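Local coordinates for protein maleylacetate reductase (Rhizobium, PDB 3W5S) that reduces maleylacetate to 3-oxoadipate with NADH in the breakdown of gamma-resorcylate, working as a homodimer of the iron-containing alcohol dehydrogenase family, at residues Glu214-Met219 and Ala297-Leu302; Pro224-Glu229 and Lys234-Ala239; Ser256-Leu261 and Pro282-Tyr287; Cys262-Gly267 and Glu339-Asn344; Leu327-Glu332 and Arg363-Ala368. One frame throughout, in Å; residues are numbered along the deposited sequence.

Overall arrangement
All five contacts lie in the helical C-terminal domain. From the N-terminal side, helix 206-228 opens contact 1, which closes 78 residues later on helix 293-303. Contact 2, the short hairpin between helices 206-228 and 233-253, nests inside that loop and touches contact 1 along the shared helix. Contact 3, helix 257-269 against helix 273-289, nests there too but lies about 26 Å, centre to centre, from contact 2. Contact 4 starts on the same helix 257-269, and its long loop to residues 339-344 crosses those of contacts 1 and 3. Contact 5 opens inside contact 4 and closes beyond it, near the C terminus; Tyr283 links contacts 3 and 5.

Contact 1. Residues Glu214-Met219 and Ala297-Leu302; sequences EGLRAM and APLAAL
Leu216 and Leu299 meet at about a right angle, and both methyls of Leu216 lie near the same branch of its partner: Leu216 CD2 is 4.0 Å from Leu299 CD1. One turn on, Leu302 reaches across with its two methyls divided between neighbouring residues. Its CD1 settles 3.7 Å from Leu216 CB and close to the backbone N of Arg217, while Leu302 CD2 lies alongside the aliphatic root of that arginine, 3.9 Å from Arg217 CB. Leucine suits these places because its two methyls can touch two neighbouring residues at once.

Of its side chain, Arg217 gives CB and CG to the apolar seam. With CG anti to the backbone N (chi1 -173°) and a bend at chi3, the chain swings its guanidinium back over its own helix. There NE and NH2 grip Glu214 side-on, with Arg217 NE 3.0 Å from Glu214 OE1; the nitrogens approach from above the carboxylate plane. Glu221 pairs with NH1, so the guanidinium is paired with two acids, one turn to each side.

Met192 and Ala195 of helix 181-198 cover Leu216 as well. The axes of the two short segments are nearly parallel, 17° apart, with a closest approach of 10.1 Å, a leucine-lined helix-helix interface of the all-helical domain.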
# COMPACT_ATOMS: atom_id res chain seq x y z
N GLU A 214 -4.92 10.98 3.93
CA GLU A 214 -6.10 10.84 3.09
C GLU A 214 -7.25 10.20 3.89
O GLU A 214 -8.40 10.61 3.75
CB GLU A 214 -5.75 10.02 1.84
CG GLU A 214 -6.92 9.72 0.92
CD GLU A 214 -7.60 10.91 0.26
OE1 GLU A 214 -7.13 12.06 0.38
OE2 GLU A 214 -8.64 10.69 -0.42
N GLY A 215 -6.94 9.22 4.74
CA GLY A 215 -7.97 8.62 5.59
C GLY A 215 -8.56 9.65 6.53
O GLY A 215 -9.80 9.75 6.70
N LEU A 216 -7.69 10.44 7.17
CA LEU A 216 -8.19 11.50 8.06
C LEU A 216 -9.05 12.51 7.31
O LEU A 216 -10.09 12.94 7.80
CB LEU A 216 -7.03 12.21 8.73
CG LEU A 216 -6.30 11.36 9.77
CD1 LEU A 216 -4.89 11.84 10.01
CD2 LEU A 216 -7.06 11.35 11.08
N ARG A 217 -8.60 12.91 6.13
CA ARG A 217 -9.35 13.86 5.30
C ARG A 217 -10.75 13.32 5.00
O ARG A 217 -11.73 14.04 5.13
CB ARG A 217 -8.59 14.12 4.00
CG ARG A 217 -9.23 15.24 3.15
CD ARG A 217 -8.85 15.12 1.67
NE ARG A 217 -9.36 13.86 1.11
CZ ARG A 217 -10.63 13.61 0.81
NH1 ARG A 217 -11.58 14.54 1.01
NH2 ARG A 217 -10.97 12.42 0.33
N ALA A 218 -10.82 12.05 4.59
CA ALA A 218 -12.10 11.44 4.28
C ALA A 218 -13.02 11.41 5.51
O ALA A 218 -14.21 11.69 5.40
CB ALA A 218 -11.86 10.03 3.76
N MET A 219 -12.46 11.07 6.68
CA MET A 219 -13.32 10.98 7.88
C MET A 219 -13.83 12.35 8.29
O MET A 219 -15.00 12.50 8.69
CB MET A 219 -12.60 10.36 9.06
CG MET A 219 -12.10 8.92 8.85
SD MET A 219 -13.25 7.78 8.03
CE MET A 219 -14.44 7.57 9.33
N ALA A 297 1.58 17.82 11.91
CA ALA A 297 1.15 18.99 11.14
C ALA A 297 0.07 18.71 10.08
O ALA A 297 -0.84 19.49 9.94
CB ALA A 297 2.35 19.70 10.51
N PRO A 298 0.16 17.55 9.37
CA PRO A 298 -0.87 17.34 8.35
C PRO A 298 -2.26 17.15 8.94
O PRO A 298 -3.28 17.49 8.31
CB PRO A 298 -0.40 16.05 7.64
CG PRO A 298 1.04 15.94 7.94
CD PRO A 298 1.25 16.57 9.28
N LEU A 299 -2.32 16.59 10.15
CA LEU A 299 -3.58 16.44 10.85
C LEU A 299 -4.08 17.80 11.36
O LEU A 299 -5.26 18.15 11.20
CB LEU A 299 -3.43 15.45 11.99
CG LEU A 299 -4.68 15.27 12.88
CD1 LEU A 299 -6.00 15.02 12.11
CD2 LEU A 299 -4.43 14.14 13.90
N ALA A 300 -3.15 18.56 11.95
CA ALA A 300 -3.45 19.93 12.37
C ALA A 300 -4.08 20.72 11.20
O ALA A 300 -5.10 21.39 11.39
CB ALA A 300 -2.19 20.61 12.86
N ALA A 301 -3.52 20.56 9.99
CA ALA A 301 -4.07 21.24 8.80
C ALA A 301 -5.51 20.84 8.54
O ALA A 301 -6.36 21.69 8.27
CB ALA A 301 -3.21 20.97 7.56
N LEU A 302 -5.79 19.55 8.66
CA LEU A 302 -7.13 19.06 8.31
C LEU A 302 -8.18 19.46 9.31
O LEU A 302 -9.35 19.56 8.95
CB LEU A 302 -7.14 17.54 8.15
CG LEU A 302 -6.32 16.96 7.00
CD1 LEU A 302 -6.21 15.44 7.18
CD2 LEU A 302 -6.99 17.30 5.69

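Contact 2. Residues Pro224-Glu229 and Lys234-Ala239; sequences PGVRME and KARETA. With SO4 (sulfate ion), chain E.
Val226 lies against Ala235 and Arg236, with one methyl for each. Its CG1 sits over the centre of the Arg236 guanidinium, 3.5 Å from Arg236 CZ, so that a methyl covers one face of the flat cation. The other methyl, Val226 CG2, packs 3.9 Å from Ala235 CB. A branched residue can serve both neighbours at once, and Gly225 lets the backbones approach, its CA 5.6 Å from the CA of Ala235.

A bend at chi2 (-73°) brings the guanidinium face to the valine, and the arginine's nitrogens are then held from outside the pair. NE is hydrogen-bonded to the carbonyl of Pro230, NH2 to that of Leu179, and NH1 to the hydroxyls of Ser184 and Tyr139. Acceptors round the edge fix the plane that the methyl covers.

On another side of the first helix, Arg227 extends to a sulfate ion, probably from the crystallisation liquor. Its NE and NH2 each take one oxygen in nearly straight bonds, with Arg227 NE 2.8 Å from sulfate O3, while its carbonyl oxygen is hydrogen-bonded to benzamidine.

Helices 206-228 and 233-253 form a helical hairpin, their short segments at 143°, flanked by helix 181-198 through Ser184 and Met185 and by helix 307-318 against Pro224.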
# COMPACT_ATOMS: atom_id res chain seq x y z
N PRO A 224 -19.35 14.52 9.54
CA PRO A 224 -20.46 15.48 9.70
C PRO A 224 -21.62 15.24 8.73
O PRO A 224 -22.78 15.51 9.09
CB PRO A 224 -19.79 16.84 9.47
CG PRO A 224 -18.34 16.59 9.82
CD PRO A 224 -18.09 15.21 9.23
N GLY A 225 -21.31 14.73 7.54
CA GLY A 225 -22.36 14.41 6.57
C GLY A 225 -23.22 13.25 7.03
O GLY A 225 -24.45 13.27 6.87
N VAL A 226 -22.58 12.24 7.61
CA VAL A 226 -23.28 11.08 8.15
C VAL A 226 -24.17 11.51 9.32
O VAL A 226 -25.30 11.06 9.43
CB VAL A 226 -22.28 9.97 8.59
CG1 VAL A 226 -23.00 8.86 9.40
CG2 VAL A 226 -21.55 9.38 7.38
N ARG A 227 -23.66 12.41 10.17
CA ARG A 227 -24.47 12.93 11.28
C ARG A 227 -25.74 13.66 10.78
O ARG A 227 -26.82 13.49 11.36
CB ARG A 227 -23.63 13.82 12.22
CG ARG A 227 -24.39 14.07 13.52
CD ARG A 227 -23.70 15.01 14.46
NE ARG A 227 -24.47 15.03 15.71
CZ ARG A 227 -24.33 15.92 16.70
NH1 ARG A 227 -23.45 16.91 16.60
NH2 ARG A 227 -25.08 15.81 17.79
N MET A 228 -25.57 14.44 9.71
CA MET A 228 -26.62 15.24 9.07
C MET A 228 -27.67 14.37 8.37
O MET A 228 -28.86 14.74 8.33
CB MET A 228 -25.97 16.20 8.06
CG MET A 228 -26.89 17.24 7.41
SD MET A 228 -25.91 18.32 6.33
CE MET A 228 -24.38 18.41 7.25
N GLU A 229 -27.23 13.24 7.81
CA GLU A 229 -28.07 12.33 7.03
C GLU A 229 -27.47 10.93 7.06
O GLU A 229 -26.69 10.58 6.19
CB GLU A 229 -28.21 12.79 5.57
CG GLU A 229 -29.06 14.04 5.32
CD GLU A 229 -30.53 13.88 5.71
OE1 GLU A 229 -31.05 12.74 5.85
OE2 GLU A 229 -31.19 14.93 5.88
N LYS A 234 -23.45 8.63 -0.24
CA LYS A 234 -22.18 9.28 -0.61
C LYS A 234 -21.32 9.53 0.64
O LYS A 234 -20.12 9.20 0.66
CB LYS A 234 -22.41 10.57 -1.39
CG LYS A 234 -21.14 11.21 -1.91
CD LYS A 234 -20.68 12.33 -1.00
CE LYS A 234 -20.85 13.69 -1.65
NZ LYS A 234 -19.63 14.00 -2.44
N ALA A 235 -21.93 10.08 1.69
CA ALA A 235 -21.18 10.31 2.92
C ALA A 235 -20.76 8.98 3.55
O ALA A 235 -19.61 8.84 4.02
CB ALA A 235 -22.01 11.12 3.91
N ARG A 236 -21.65 7.98 3.52
CA ARG A 236 -21.29 6.65 4.03
C ARG A 236 -20.16 6.02 3.22
O ARG A 236 -19.24 5.45 3.81
CB ARG A 236 -22.51 5.72 4.08
CG ARG A 236 -23.52 6.12 5.14
CD ARG A 236 -23.01 5.79 6.56
NE ARG A 236 -24.11 5.87 7.52
CZ ARG A 236 -24.04 5.58 8.81
NH1 ARG A 236 -22.89 5.24 9.40
NH2 ARG A 236 -25.16 5.63 9.53
N GLU A 237 -20.17 6.16 1.90
CA GLU A 237 -19.08 5.57 1.11
C GLU A 237 -17.75 6.26 1.45
O GLU A 237 -16.74 5.57 1.59
CB GLU A 237 -19.34 5.61 -0.40
CG GLU A 237 -18.37 4.65 -1.14
CD GLU A 237 -18.93 4.03 -2.40
OE1 GLU A 237 -19.57 4.77 -3.19
OE2 GLU A 237 -18.74 2.80 -2.60
N THR A 238 -17.77 7.58 1.57
CA THR A 238 -16.54 8.31 1.94
C THR A 238 -16.01 7.89 3.32
O THR A 238 -14.80 7.70 3.47
CB THR A 238 -16.74 9.83 1.86
OG1 THR A 238 -17.16 10.16 0.53
CG2 THR A 238 -15.44 10.58 2.19
N ALA A 239 -16.90 7.71 4.30
CA ALA A 239 -16.48 7.29 5.63
C ALA A 239 -15.88 5.89 5.63
O ALA A 239 -14.92 5.62 6.33
CB ALA A 239 -17.66 7.37 6.61
S SO4 E . -26.91 12.64 17.22
O1 SO4 E . -25.93 11.64 17.66
O2 SO4 E . -26.94 13.73 18.21
O3 SO4 E . -26.54 13.18 15.90
O4 SO4 E . -28.23 12.03 17.09

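Contact 3. Residues Ser256-Leu261 and Pro282-Tyr287; sequences SLHHKL and PYTIAY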
# COMPACT_ATOMS: atom_id res chain seq x y z
N SER A 256 0.70 3.43 19.21
CA SER A 256 1.46 4.12 20.22
C SER A 256 0.61 4.36 21.47
O SER A 256 -0.33 3.59 21.76
CB SER A 256 2.03 5.42 19.61
OG SER A 256 2.96 6.06 20.47
N LEU A 257 0.96 5.41 22.21
CA LEU A 257 0.31 5.71 23.51
C LEU A 257 -1.20 5.69 23.47
O LEU A 257 -1.83 5.15 24.40
CB LEU A 257 0.81 7.07 24.05
CG LEU A 257 0.09 7.61 25.28
CD1 LEU A 257 0.36 6.72 26.47
CD2 LEU A 257 0.49 9.08 25.53
N HIS A 258 -1.80 6.31 22.46
CA HIS A 258 -3.24 6.38 22.44
C HIS A 258 -3.88 4.98 22.43
O HIS A 258 -4.77 4.68 23.25
CB HIS A 258 -3.74 7.16 21.24
CG HIS A 258 -5.22 7.08 21.08
ND1 HIS A 258 -6.09 7.88 21.80
CD2 HIS A 258 -5.99 6.23 20.36
CE1 HIS A 258 -7.33 7.58 21.46
NE2 HIS A 258 -7.30 6.56 20.62
N HIS A 259 -3.43 4.12 21.52
CA HIS A 259 -3.98 2.78 21.48
C HIS A 259 -3.69 2.01 22.76
O HIS A 259 -4.56 1.26 23.22
CB HIS A 259 -3.54 2.01 20.22
CG HIS A 259 -4.15 2.55 18.95
ND1 HIS A 259 -3.71 3.72 18.36
CD2 HIS A 259 -5.12 2.06 18.14
CE1 HIS A 259 -4.42 3.95 17.26
NE2 HIS A 259 -5.26 2.95 17.10
N LYS A 260 -2.51 2.22 23.37
CA LYS A 260 -2.18 1.55 24.62
C LYS A 260 -3.19 1.93 25.70
O LYS A 260 -3.67 1.05 26.42
CB LYS A 260 -0.76 1.89 25.09
CG LYS A 260 -0.36 1.19 26.40
CD LYS A 260 -0.32 -0.32 26.26
CE LYS A 260 -0.16 -0.98 27.62
NZ LYS A 260 -0.05 -2.48 27.43
N LEU A 261 -3.47 3.22 25.83
CA LEU A 261 -4.40 3.65 26.87
C LEU A 261 -5.80 3.11 26.59
O LEU A 261 -6.52 2.67 27.52
CB LEU A 261 -4.45 5.17 27.00
CG LEU A 261 -3.14 5.80 27.44
CD1 LEU A 261 -3.35 7.29 27.75
CD2 LEU A 261 -2.54 5.10 28.65
N PRO A 282 -8.24 13.42 21.80
CA PRO A 282 -7.68 14.80 21.80
C PRO A 282 -6.52 14.93 22.80
O PRO A 282 -5.57 15.70 22.57
CB PRO A 282 -8.89 15.66 22.20
CG PRO A 282 -10.08 14.83 21.73
CD PRO A 282 -9.69 13.41 22.07
N TYR A 283 -6.60 14.19 23.91
CA TYR A 283 -5.58 14.30 24.97
C TYR A 283 -4.30 13.57 24.60
O TYR A 283 -3.21 14.06 24.87
CB TYR A 283 -6.12 13.80 26.34
CG TYR A 283 -7.37 14.52 26.71
CD1 TYR A 283 -7.32 15.82 27.23
CD2 TYR A 283 -8.62 13.94 26.49
CE1 TYR A 283 -8.50 16.51 27.54
CE2 TYR A 283 -9.80 14.62 26.84
CZ TYR A 283 -9.71 15.89 27.34
OH TYR A 283 -10.85 16.59 27.65
N THR A 284 -4.43 12.39 24.02
CA THR A 284 -3.23 11.63 23.68
C THR A 284 -2.51 12.32 22.52
O THR A 284 -1.28 12.47 22.55
CB THR A 284 -3.57 10.18 23.36
OG1 THR A 284 -4.58 10.18 22.35
CG2 THR A 284 -4.08 9.46 24.62
N ILE A 285 -3.26 12.81 21.53
CA ILE A 285 -2.64 13.59 20.45
C ILE A 285 -2.04 14.89 20.95
O ILE A 285 -0.90 15.21 20.59
CB ILE A 285 -3.63 13.82 19.29
CG1 ILE A 285 -4.05 12.48 18.67
CG2 ILE A 285 -3.02 14.74 18.22
CD1 ILE A 285 -2.92 11.61 18.12
N ALA A 286 -2.72 15.63 21.83
CA ALA A 286 -2.14 16.85 22.39
C ALA A 286 -0.83 16.56 23.12
O ALA A 286 0.11 17.35 23.03
CB ALA A 286 -3.13 17.51 23.36
N TYR A 287 -0.77 15.44 23.83
CA TYR A 287 0.45 15.07 24.55
C TYR A 287 1.62 14.84 23.60
O TYR A 287 2.72 15.37 23.79
CB TYR A 287 0.15 13.84 25.41
CG TYR A 287 1.32 13.34 26.24
CD1 TYR A 287 1.62 13.89 27.47
CD2 TYR A 287 2.11 12.27 25.78
CE1 TYR A 287 2.68 13.42 28.22
CE2 TYR A 287 3.16 11.79 26.54
CZ TYR A 287 3.44 12.36 27.75
OH TYR A 287 4.49 11.90 28.52
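Two first torsions bring His258 and Thr284 together. The imidazole is thrown across the gap with CG anti to the backbone N, and Thr284 turns OG1 between its own backbone N and carbonyl carbon (chi1 54°), the hydroxyl facing the incoming ring. His258 ND1 and Thr284 OG1 then lie 2.8 Å apart, joined by a hydrogen bond in which either could be the donor. The hydroxyl comes to the edge of the ring, near its plane, and the two side chains cross at about a right angle. The angle at the hydrogen, 132°, is far from straight, so the bond is bent, with Thr284 OG1 also only 3.3 Å from His258 CB.

The same turn leaves the methyl of the threonine for the apolar side. Leu261 slides past it in the opposite direction, its CD1 3.9 Å from Thr284 CG2. Threonine suits this place because one short side chain offers a polar and an apolar branch.

Here helices 257-269 and 273-289 of the C-terminal domain run in broadly opposite senses, their short segments at 145°, and the CA atoms of His258 and Thr284 approach to 5.4 Å. Helix 354-366 closes over the neighbouring surface through Ile357 against Leu261.

One turn beyond Thr284, Tyr287 presents its ring to Leu257, whose CD2 comes within 3.6 Å of Tyr287 CD2 in an oblique approach. The phenol hydroxyl of Tyr287 is hydrogen-bonded to the carbonyl of Pro351, which restrains the end of the ring.

Contact 4. Residues Cys262-Gly267 and Glu339-Asn344; sequences CHTLGG and ELATAN. With SO4 (sulfate ion), chain C.
Glu339 O is gripped by two groups of Thr342, three residues on: the hydroxyl, with Thr342 OG1 2.7 Å from Glu339 O, and the backbone N, 3.1 Å from the same oxygen. The hydroxyl lies 17° from the carbonyl plane. Both bonds hold a turn near the C-terminal part of helix 334-341, just beside the residues that meet Thr264.

Thr264 carries this contact with both of its branches. CG2 stands anti to its backbone N and points into the side of Leu340, 3.9 Å from Leu340 CD2, and about as near to CB and CG of that leucine; the two side chains slide past each other in opposite directions. The hydroxyl branch lies against Ala341, with Thr264 OG1 3.6 Å from Ala341 CA. Its polar need is met within its own helix, by the carbonyl of Lys260, so a buried hydroxyl can face an alanine. The small methyl of Ala341 lets the chain come close: CA atoms of Thr264 and Ala341 are 5.8 Å apart.

In the helical domain this joins helix 257-269 to the C-terminal part of helix 334-341, with helix 354-366 covering Ala341 and Thr342 through Ile357. Lys260 also reaches across to the carbonyls of Ala343 and Asn344.

From the first segment, His263 points elsewhere, to a sulfate probably taken from the crystallisation liquor. His263 NE2 donates to sulfate O2 at 2.8 Å, the oxygen near the ring plane, while ND1 is hydrogen-bonded to Tyr346 OH. The sulfate is also hydrogen-bonded to Asn190, His273 and His277.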
# COMPACT_ATOMS: atom_id res chain seq x y z
N CYS A 262 -6.21 3.11 25.32
CA CYS A 262 -7.53 2.56 24.98
C CYS A 262 -7.61 1.08 25.36
O CYS A 262 -8.62 0.61 25.90
CB CYS A 262 -7.86 2.72 23.50
SG CYS A 262 -8.17 4.42 23.01
N HIS A 263 -6.57 0.32 25.04
CA HIS A 263 -6.59 -1.09 25.38
C HIS A 263 -6.56 -1.35 26.87
O HIS A 263 -7.22 -2.29 27.36
CB HIS A 263 -5.44 -1.81 24.68
CG HIS A 263 -5.54 -1.71 23.20
ND1 HIS A 263 -4.46 -1.90 22.36
CD2 HIS A 263 -6.58 -1.33 22.42
CE1 HIS A 263 -4.85 -1.69 21.11
NE2 HIS A 263 -6.13 -1.33 21.12
N THR A 264 -5.83 -0.52 27.60
CA THR A 264 -5.73 -0.67 29.04
C THR A 264 -7.10 -0.43 29.68
O THR A 264 -7.61 -1.29 30.41
CB THR A 264 -4.70 0.33 29.58
OG1 THR A 264 -3.39 0.02 29.06
CG2 THR A 264 -4.66 0.26 31.12
N LEU A 265 -7.70 0.72 29.42
CA LEU A 265 -9.00 1.07 30.04
C LEU A 265 -10.12 0.19 29.50
O LEU A 265 -10.98 -0.31 30.24
CB LEU A 265 -9.29 2.54 29.78
CG LEU A 265 -8.65 3.61 30.66
CD1 LEU A 265 -7.11 3.63 30.78
CD2 LEU A 265 -9.14 4.93 30.08
N GLY A 266 -10.12 -0.03 28.19
CA GLY A 266 -11.16 -0.82 27.54
C GLY A 266 -11.23 -2.20 28.14
O GLY A 266 -12.29 -2.62 28.60
N GLY A 267 -10.08 -2.88 28.16
CA GLY A 267 -9.95 -4.22 28.66
C GLY A 267 -10.32 -4.31 30.12
O GLY A 267 -11.23 -5.07 30.49
N GLU A 339 -0.79 2.83 36.16
CA GLU A 339 0.20 1.77 36.42
C GLU A 339 0.11 0.66 35.36
O GLU A 339 1.13 0.24 34.82
CB GLU A 339 0.03 1.18 37.82
CG GLU A 339 1.19 0.29 38.29
N LEU A 340 -1.10 0.18 35.07
CA LEU A 340 -1.26 -0.91 34.10
C LEU A 340 -0.81 -0.51 32.69
O LEU A 340 -0.26 -1.33 31.94
CB LEU A 340 -2.70 -1.40 34.09
CG LEU A 340 -3.01 -2.63 33.22
CD1 LEU A 340 -2.17 -3.85 33.61
CD2 LEU A 340 -4.50 -2.97 33.27
N ALA A 341 -1.01 0.76 32.35
CA ALA A 341 -0.59 1.25 31.04
C ALA A 341 0.93 1.27 30.84
O ALA A 341 1.40 1.32 29.72
CB ALA A 341 -1.18 2.63 30.80
N THR A 342 1.69 1.20 31.93
CA THR A 342 3.16 1.13 31.82
C THR A 342 3.68 -0.31 31.65
O THR A 342 4.89 -0.51 31.40
CB THR A 342 3.87 1.83 33.00
OG1 THR A 342 3.66 1.09 34.19
CG2 THR A 342 3.36 3.26 33.18
N ALA A 343 2.81 -1.30 31.82
CA ALA A 343 3.14 -2.69 31.50
C ALA A 343 2.97 -2.94 30.01
O ALA A 343 1.95 -2.56 29.42
CB ALA A 343 2.28 -3.65 32.30
N ASN A 344 3.98 -3.56 29.41
CA ASN A 344 3.99 -3.85 27.97
C ASN A 344 3.56 -2.62 27.16
O ASN A 344 2.59 -2.66 26.40
CB ASN A 344 3.06 -5.05 27.67
CG ASN A 344 3.52 -6.32 28.35
OD1 ASN A 344 4.58 -6.86 28.04
ND2 ASN A 344 2.71 -6.82 29.27
S SO4 C . -8.39 -0.74 18.18
O1 SO4 C . -7.28 -0.70 17.21
O2 SO4 C . -7.97 -0.15 19.43
O3 SO4 C . -9.53 0.01 17.66
O4 SO4 C . -8.70 -2.13 18.47

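Contact 5. Residues Leu327-Glu332 and Arg363-Ala368; sequences LGVGGE and RAFEGA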
# COMPACT_ATOMS: atom_id res chain seq x y z
N LEU A 327 -18.05 7.93 30.74
CA LEU A 327 -17.97 6.49 30.49
C LEU A 327 -18.03 5.66 31.78
O LEU A 327 -17.83 4.46 31.73
CB LEU A 327 -16.74 6.15 29.65
CG LEU A 327 -16.57 6.94 28.35
CD1 LEU A 327 -15.40 6.39 27.56
CD2 LEU A 327 -17.86 6.92 27.54
N GLY A 328 -18.30 6.31 32.90
CA GLY A 328 -18.42 5.65 34.19
C GLY A 328 -17.12 5.38 34.92
O GLY A 328 -17.11 4.63 35.90
N VAL A 329 -16.03 5.99 34.46
CA VAL A 329 -14.76 5.88 35.15
C VAL A 329 -14.81 6.71 36.43
O VAL A 329 -15.33 7.83 36.45
CB VAL A 329 -13.61 6.35 34.24
CG1 VAL A 329 -12.25 6.26 34.98
CG2 VAL A 329 -13.55 5.46 33.01
N GLY A 330 -14.29 6.13 37.51
CA GLY A 330 -14.17 6.83 38.76
C GLY A 330 -12.75 7.36 38.90
O GLY A 330 -11.79 6.75 38.42
N GLY A 331 -12.62 8.49 39.57
CA GLY A 331 -11.30 9.05 39.87
C GLY A 331 -10.39 8.05 40.56
O GLY A 331 -9.19 8.05 40.34
N GLU A 332 -10.98 7.16 41.36
CA GLU A 332 -10.22 6.15 42.10
C GLU A 332 -9.62 5.04 41.23
O GLU A 332 -8.75 4.31 41.69
CB GLU A 332 -11.06 5.57 43.26
CG GLU A 332 -12.24 4.69 42.85
CD GLU A 332 -13.37 5.46 42.16
OE1 GLU A 332 -13.54 6.67 42.42
OE2 GLU A 332 -14.11 4.83 41.37
N ARG A 363 -6.80 14.60 32.93
CA ARG A 363 -7.34 15.55 31.96
C ARG A 363 -8.54 14.95 31.20
O ARG A 363 -9.55 15.61 31.01
CB ARG A 363 -6.25 16.01 30.98
CG ARG A 363 -5.17 16.86 31.67
CD ARG A 363 -4.24 17.54 30.66
NE ARG A 363 -3.36 16.64 29.91
CZ ARG A 363 -2.23 16.10 30.36
NH1 ARG A 363 -1.81 16.32 31.60
NH2 ARG A 363 -1.52 15.32 29.56
N ALA A 364 -8.41 13.69 30.77
CA ALA A 364 -9.48 13.04 30.01
C ALA A 364 -10.71 12.79 30.87
O ALA A 364 -11.83 12.86 30.39
CB ALA A 364 -8.98 11.75 29.37
N PHE A 365 -10.49 12.58 32.17
CA PHE A 365 -11.59 12.39 33.12
C PHE A 365 -12.43 13.65 33.23
O PHE A 365 -13.65 13.60 33.28
CB PHE A 365 -11.01 11.99 34.50
CG PHE A 365 -12.07 11.85 35.57
CD1 PHE A 365 -12.78 10.66 35.72
CD2 PHE A 365 -12.38 12.92 36.40
CE1 PHE A 365 -13.76 10.55 36.69
CE2 PHE A 365 -13.35 12.81 37.36
CZ PHE A 365 -14.04 11.62 37.51
N GLU A 366 -11.74 14.79 33.24
CA GLU A 366 -12.36 16.09 33.37
C GLU A 366 -13.08 16.54 32.10
O GLU A 366 -14.11 17.19 32.16
CB GLU A 366 -11.31 17.08 33.86
CG GLU A 366 -11.01 16.80 35.34
CD GLU A 366 -9.67 17.29 35.83
OE1 GLU A 366 -8.89 17.84 35.03
OE2 GLU A 366 -9.41 17.12 37.05
N GLY A 367 -12.52 16.19 30.93
CA GLY A 367 -13.19 16.45 29.66
C GLY A 367 -13.15 17.87 29.12
O GLY A 367 -13.94 18.20 28.25
N ALA A 368 -12.22 18.69 29.63
CA ALA A 368 -12.06 20.06 29.14
C ALA A 368 -11.17 20.10 27.91
O ALA A 368 -10.38 19.17 27.68
CB ALA A 368 -11.47 20.96 30.22
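This is a small contact of one aromatic ring with a glycine-rich loop, Phe365 near the C-terminal end of helix 354-366 lying against residues 329-331 on the way from helix 307-318 to helix 334-341. It sits towards the periphery of the C-terminal domain, its centre about 22 Å from the centre of the chain.

Phe365 leaves its helix with CG anti to the backbone N (chi1 177°), which carries the ring out to the loop. Its leading edge meets a carbonyl: Phe365 CE1 is 3.1 Å from Val329 O, and the oxygen lies near the ring plane. The next peptide follows obliquely, Gly331 N being 3.7 Å from Phe365 CE1. Val329 adds a looser apolar touch, Val329 CG1 to Phe365 CD1 at 4.5 Å, and also packs against Leu271, Leu324 and Leu334.

At Gly330 and Gly331 the ring meets peptide backbone, and Gly330 N is hydrogen-bonded to Asp333 OD2. After the phenylalanine the helix ends at Gly367, whose positive phi (78°) turns the chain away; its carbonyl is hydrogen-bonded to Tyr312 OH.

A carbonyl oxygen facing the rim of a phenyl ring sets its partial negative charge against slightly positive ring hydrogens, so the approach is probably weakly attractive, a C-H...O type of contact that complements the apolar packing.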